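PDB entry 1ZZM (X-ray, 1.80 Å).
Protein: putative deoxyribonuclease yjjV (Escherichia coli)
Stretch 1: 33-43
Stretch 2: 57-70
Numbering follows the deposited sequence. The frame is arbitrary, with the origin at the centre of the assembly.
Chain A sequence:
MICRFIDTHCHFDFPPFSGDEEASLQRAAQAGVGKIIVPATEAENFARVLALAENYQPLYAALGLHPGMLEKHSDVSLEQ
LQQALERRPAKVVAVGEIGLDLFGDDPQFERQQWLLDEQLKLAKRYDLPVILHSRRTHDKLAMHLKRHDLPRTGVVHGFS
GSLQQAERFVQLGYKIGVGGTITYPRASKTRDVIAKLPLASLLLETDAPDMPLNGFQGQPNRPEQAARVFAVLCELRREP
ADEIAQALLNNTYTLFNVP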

# COMPACT_ATOMS: atom_id res chain seq x y z
N VAL A 33 4.41 -15.41 3.52
CA VAL A 33 4.54 -13.95 3.51
C VAL A 33 5.80 -13.61 4.30
O VAL A 33 5.78 -13.50 5.51
CB VAL A 33 3.27 -13.27 4.12
CG1 VAL A 33 3.37 -11.76 4.05
CG2 VAL A 33 2.04 -13.74 3.36
N GLY A 34 6.90 -13.40 3.58
CA GLY A 34 8.20 -13.17 4.19
C GLY A 34 8.60 -11.77 4.58
O GLY A 34 9.47 -11.60 5.45
N LYS A 35 8.00 -10.77 3.93
CA LYS A 35 8.27 -9.37 4.25
C LYS A 35 6.94 -8.63 4.22
O LYS A 35 6.01 -9.01 3.49
CB LYS A 35 9.24 -8.73 3.24
CG LYS A 35 10.66 -9.31 3.35
CD LYS A 35 11.61 -8.71 2.38
CE LYS A 35 13.03 -9.08 2.77
NZ LYS A 35 13.19 -10.55 2.93
N ILE A 36 6.85 -7.57 5.00
CA ILE A 36 5.63 -6.78 5.07
C ILE A 36 6.02 -5.30 5.11
O ILE A 36 6.91 -4.93 5.87
CB ILE A 36 4.87 -7.14 6.37
CG1 ILE A 36 4.51 -8.63 6.34
CG2 ILE A 36 3.61 -6.24 6.51
CD1 ILE A 36 3.82 -9.13 7.61
N ILE A 37 5.38 -4.48 4.29
CA ILE A 37 5.64 -3.04 4.29
C ILE A 37 4.53 -2.39 5.12
O ILE A 37 3.33 -2.63 4.84
CB ILE A 37 5.61 -2.46 2.87
CG1 ILE A 37 6.75 -3.06 2.03
CG2 ILE A 37 5.77 -0.96 2.90
CD1 ILE A 37 6.63 -4.53 1.80
N VAL A 38 4.94 -1.60 6.11
CA VAL A 38 4.04 -0.93 7.07
C VAL A 38 3.98 0.57 6.82
O VAL A 38 4.92 1.30 7.13
CB VAL A 38 4.55 -1.15 8.53
CG1 VAL A 38 3.56 -0.58 9.54
CG2 VAL A 38 4.81 -2.63 8.79
N PRO A 39 2.88 1.05 6.23
CA PRO A 39 2.78 2.49 5.97
C PRO A 39 2.17 3.21 7.16
O PRO A 39 1.18 2.73 7.74
CB PRO A 39 1.91 2.55 4.72
CG PRO A 39 1.03 1.36 4.83
CD PRO A 39 1.77 0.30 5.60
N ALA A 40 2.74 4.35 7.55
CA ALA A 40 2.18 5.06 8.71
C ALA A 40 0.92 5.81 8.31
O ALA A 40 0.63 5.95 7.11
CB ALA A 40 3.18 6.03 9.27
N THR A 41 0.17 6.28 9.31
CA THR A 41 -1.07 7.02 9.09
C THR A 41 -1.03 8.46 9.60
O THR A 41 -1.80 9.31 9.15
CB THR A 41 -2.24 6.34 9.81
OG1 THR A 41 -1.91 6.19 11.21
CG2 THR A 41 -2.51 4.92 9.17
N GLU A 42 -0.12 8.73 10.52
CA GLU A 42 -0.03 10.06 11.12
C GLU A 42 1.26 10.19 11.89
O GLU A 42 1.82 9.18 12.32
CB GLU A 42 -1.21 10.31 12.07
CG GLU A 42 -1.21 9.41 13.32
CD GLU A 42 -2.35 9.76 14.28
OE1 GLU A 42 -2.33 10.86 14.89
OE2 GLU A 42 -3.29 8.95 14.40
N ALA A 43 1.69 11.43 12.11
CA ALA A 43 2.97 11.71 12.75
C ALA A 43 3.11 11.08 14.13
O ALA A 43 4.18 10.67 14.51
CB ALA A 43 3.20 13.24 12.84
N GLN A 57 13.41 -7.95 11.21
CA GLN A 57 13.94 -8.09 9.86
C GLN A 57 12.89 -8.07 8.75
O GLN A 57 13.09 -7.40 7.73
CB GLN A 57 14.77 -9.39 9.73
CG GLN A 57 16.16 -9.33 10.37
CD GLN A 57 17.21 -8.60 9.51
OE1 GLN A 57 18.41 -8.69 9.80
NE2 GLN A 57 16.77 -7.89 8.48
N PRO A 58 11.75 -8.76 8.92
CA PRO A 58 10.75 -8.75 7.86
C PRO A 58 9.98 -7.47 7.60
O PRO A 58 9.33 -7.36 6.58
CB PRO A 58 9.77 -9.85 8.31
CG PRO A 58 10.58 -10.71 9.19
CD PRO A 58 11.33 -9.67 10.00
N LEU A 59 10.05 -6.50 8.51
CA LEU A 59 9.23 -5.32 8.34
C LEU A 59 9.94 -4.09 7.77
O LEU A 59 11.02 -3.72 8.18
CB LEU A 59 8.58 -4.95 9.68
CG LEU A 59 7.79 -6.05 10.38
CD1 LEU A 59 7.34 -5.55 11.79
CD2 LEU A 59 6.55 -6.38 9.52
N TYR A 60 9.28 -3.46 6.82
CA TYR A 60 9.83 -2.28 6.20
C TYR A 60 8.79 -1.22 6.44
O TYR A 60 7.60 -1.54 6.69
CB TYR A 60 10.03 -2.54 4.72
CG TYR A 60 11.26 -3.38 4.44
CD1 TYR A 60 12.44 -2.78 4.00
CD2 TYR A 60 11.26 -4.76 4.67
CE1 TYR A 60 13.60 -3.53 3.79
CE2 TYR A 60 12.42 -5.53 4.45
CZ TYR A 60 13.59 -4.89 4.02
OH TYR A 60 14.76 -5.60 3.82
N ALA A 61 9.20 0.03 6.31
CA ALA A 61 8.25 1.10 6.61
C ALA A 61 8.10 2.18 5.55
O ALA A 61 8.95 2.33 4.67
CB ALA A 61 8.70 1.76 7.92
N ALA A 62 6.99 2.93 5.66
CA ALA A 62 6.71 4.10 4.86
C ALA A 62 6.17 5.11 5.91
O ALA A 62 5.49 4.70 6.88
CB ALA A 62 5.66 3.82 3.79
N LEU A 63 6.52 6.38 5.75
CA LEU A 63 6.08 7.44 6.65
C LEU A 63 5.30 8.43 5.80
O LEU A 63 5.68 8.79 4.67
CB LEU A 63 7.28 8.18 7.27
CG LEU A 63 8.25 7.32 8.08
CD1 LEU A 63 9.38 8.21 8.61
CD2 LEU A 63 7.47 6.64 9.23
N GLY A 64 4.18 8.88 6.36
CA GLY A 64 3.34 9.78 5.63
C GLY A 64 2.09 10.03 6.45
O GLY A 64 1.87 9.38 7.50
N LEU A 65 1.24 10.90 5.93
CA LEU A 65 0.02 11.32 6.62
C LEU A 65 -1.22 10.92 5.79
O LEU A 65 -1.44 11.47 4.73
CB LEU A 65 0.11 12.84 6.80
CG LEU A 65 1.41 13.38 7.43
CD1 LEU A 65 1.43 14.91 7.37
CD2 LEU A 65 1.52 12.95 8.90
N HIS A 66 -1.99 9.96 6.32
CA HIS A 66 -3.18 9.37 5.71
C HIS A 66 -4.37 10.32 5.64
O HIS A 66 -4.67 11.03 6.61
CB HIS A 66 -3.52 8.09 6.52
CG HIS A 66 -4.44 7.13 5.82
ND1 HIS A 66 -5.73 7.45 5.47
CD2 HIS A 66 -4.29 5.82 5.53
CE1 HIS A 66 -6.34 6.38 4.99
NE2 HIS A 66 -5.48 5.37 5.02
N PRO A 67 -5.07 10.38 4.49
CA PRO A 67 -6.22 11.29 4.38
C PRO A 67 -7.32 10.99 5.39
O PRO A 67 -8.07 11.89 5.79
CB PRO A 67 -6.67 11.13 2.92
CG PRO A 67 -6.25 9.71 2.56
CD PRO A 67 -4.89 9.59 3.25
N GLY A 68 -7.38 9.74 5.82
CA GLY A 68 -8.40 9.33 6.78
C GLY A 68 -8.17 9.93 8.15
O GLY A 68 -9.07 9.98 8.98
N MET A 69 -6.96 10.40 8.40
CA MET A 69 -6.60 11.03 9.67
C MET A 69 -6.35 12.54 9.48
O MET A 69 -5.61 13.17 10.25
CB MET A 69 -5.32 10.39 10.23
CG MET A 69 -5.52 8.99 10.81
SD MET A 69 -5.92 7.70 9.61
CE MET A 69 -5.84 6.19 10.72
N LEU A 70 -7.00 13.12 8.47
CA LEU A 70 -6.78 14.53 8.16
C LEU A 70 -6.86 15.47 9.35
O LEU A 70 -6.07 16.41 9.46
CB LEU A 70 -7.77 15.01 7.08
CG LEU A 70 -7.49 16.44 6.60
CD1 LEU A 70 -6.12 16.50 5.98
CD2 LEU A 70 -8.54 16.91 5.60

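Adjacent parallel strands satisfy each other's backbone by a simple rule: one residue in two on a given strand uses both its N and its O toward the neighbour, reaching two different residues that flank its own partner in register. The contact between strand 33-39 and strand 59-63 of the putative deoxyribonuclease yjjV is a clean example. The strands run in the same direction with an angle of 22° between them, and I36, I37, V38 and P39 lie in register with L59, Y60, A61 and A62.

The alternation begins at I36. I36 N donates to P58 O at 2.9 Å, and I36 O accepts from Y60 N, also at 2.9 Å, so that L59 is bracketed. V38 repeats the pattern two residues on: V38 N donates to Y60 O at 2.7 Å, the shortest hydrogen bond of the ladder, and V38 O accepts from A62 N at 3.0 Å. A40 N then closes the series by donating to A62 O at 2.9 Å. Y60 and A62 thus each spend both backbone groups on the first stretch, whereas I37, between I36 and V38, makes no hydrogen bond to the second stretch. P39, which has no amide hydrogen to give, falls at one of these intervening positions, so the ladder loses nothing by its presence.

Four of the five acceptor carbonyls of the ladder, all but A62 O, also receive a weaker CA-H...O contact; for example, Y60 O lies 3.4 Å from I37 CA and I36 O lies 3.4 Å from L59 CA. Proximity alone is not bonding, however: I36 O and P58 O approach to 3.5 Å, but both are acceptors.

Beyond the strands the regular spacing breaks, and one more bond ties the loops together. T41 O accepts from H66 N at 2.9 Å, with an N-H...O angle of 159°. Between this bond and the last rung sits G64, whose O is buried by the contact and has no partner in the model; even E42 N, at 3.7 Å from G64 O, is not a hydrogen-bond donor to it. H66 also organises its own turn: H66 ND1 accepts from G68 N at 2.8 Å and H66 O from M69 N at 3.0 Å.

Side chains fill the space around this polar framework. On the sheet face carrying I36, V38, L59 and A61, the leucine is the common neighbour, L59 CD2 lying 3.6 Å from I36 CB and 4.2 Å from V38 CG2. On the face carrying I37, P39, Y60 and A62, the small alanine meets the proline, with P39 CB and A62 CB 4.1 Å apart. Further along, L65 points away at its CA-to-CB bond, yet the end of its side chain returns, bringing L65 CD2 to 3.6 Å from A43 N. M69 points toward the first stretch and sets M69 CE 3.7 Å from T41 CB, extending the packing past the last hydrogen bond.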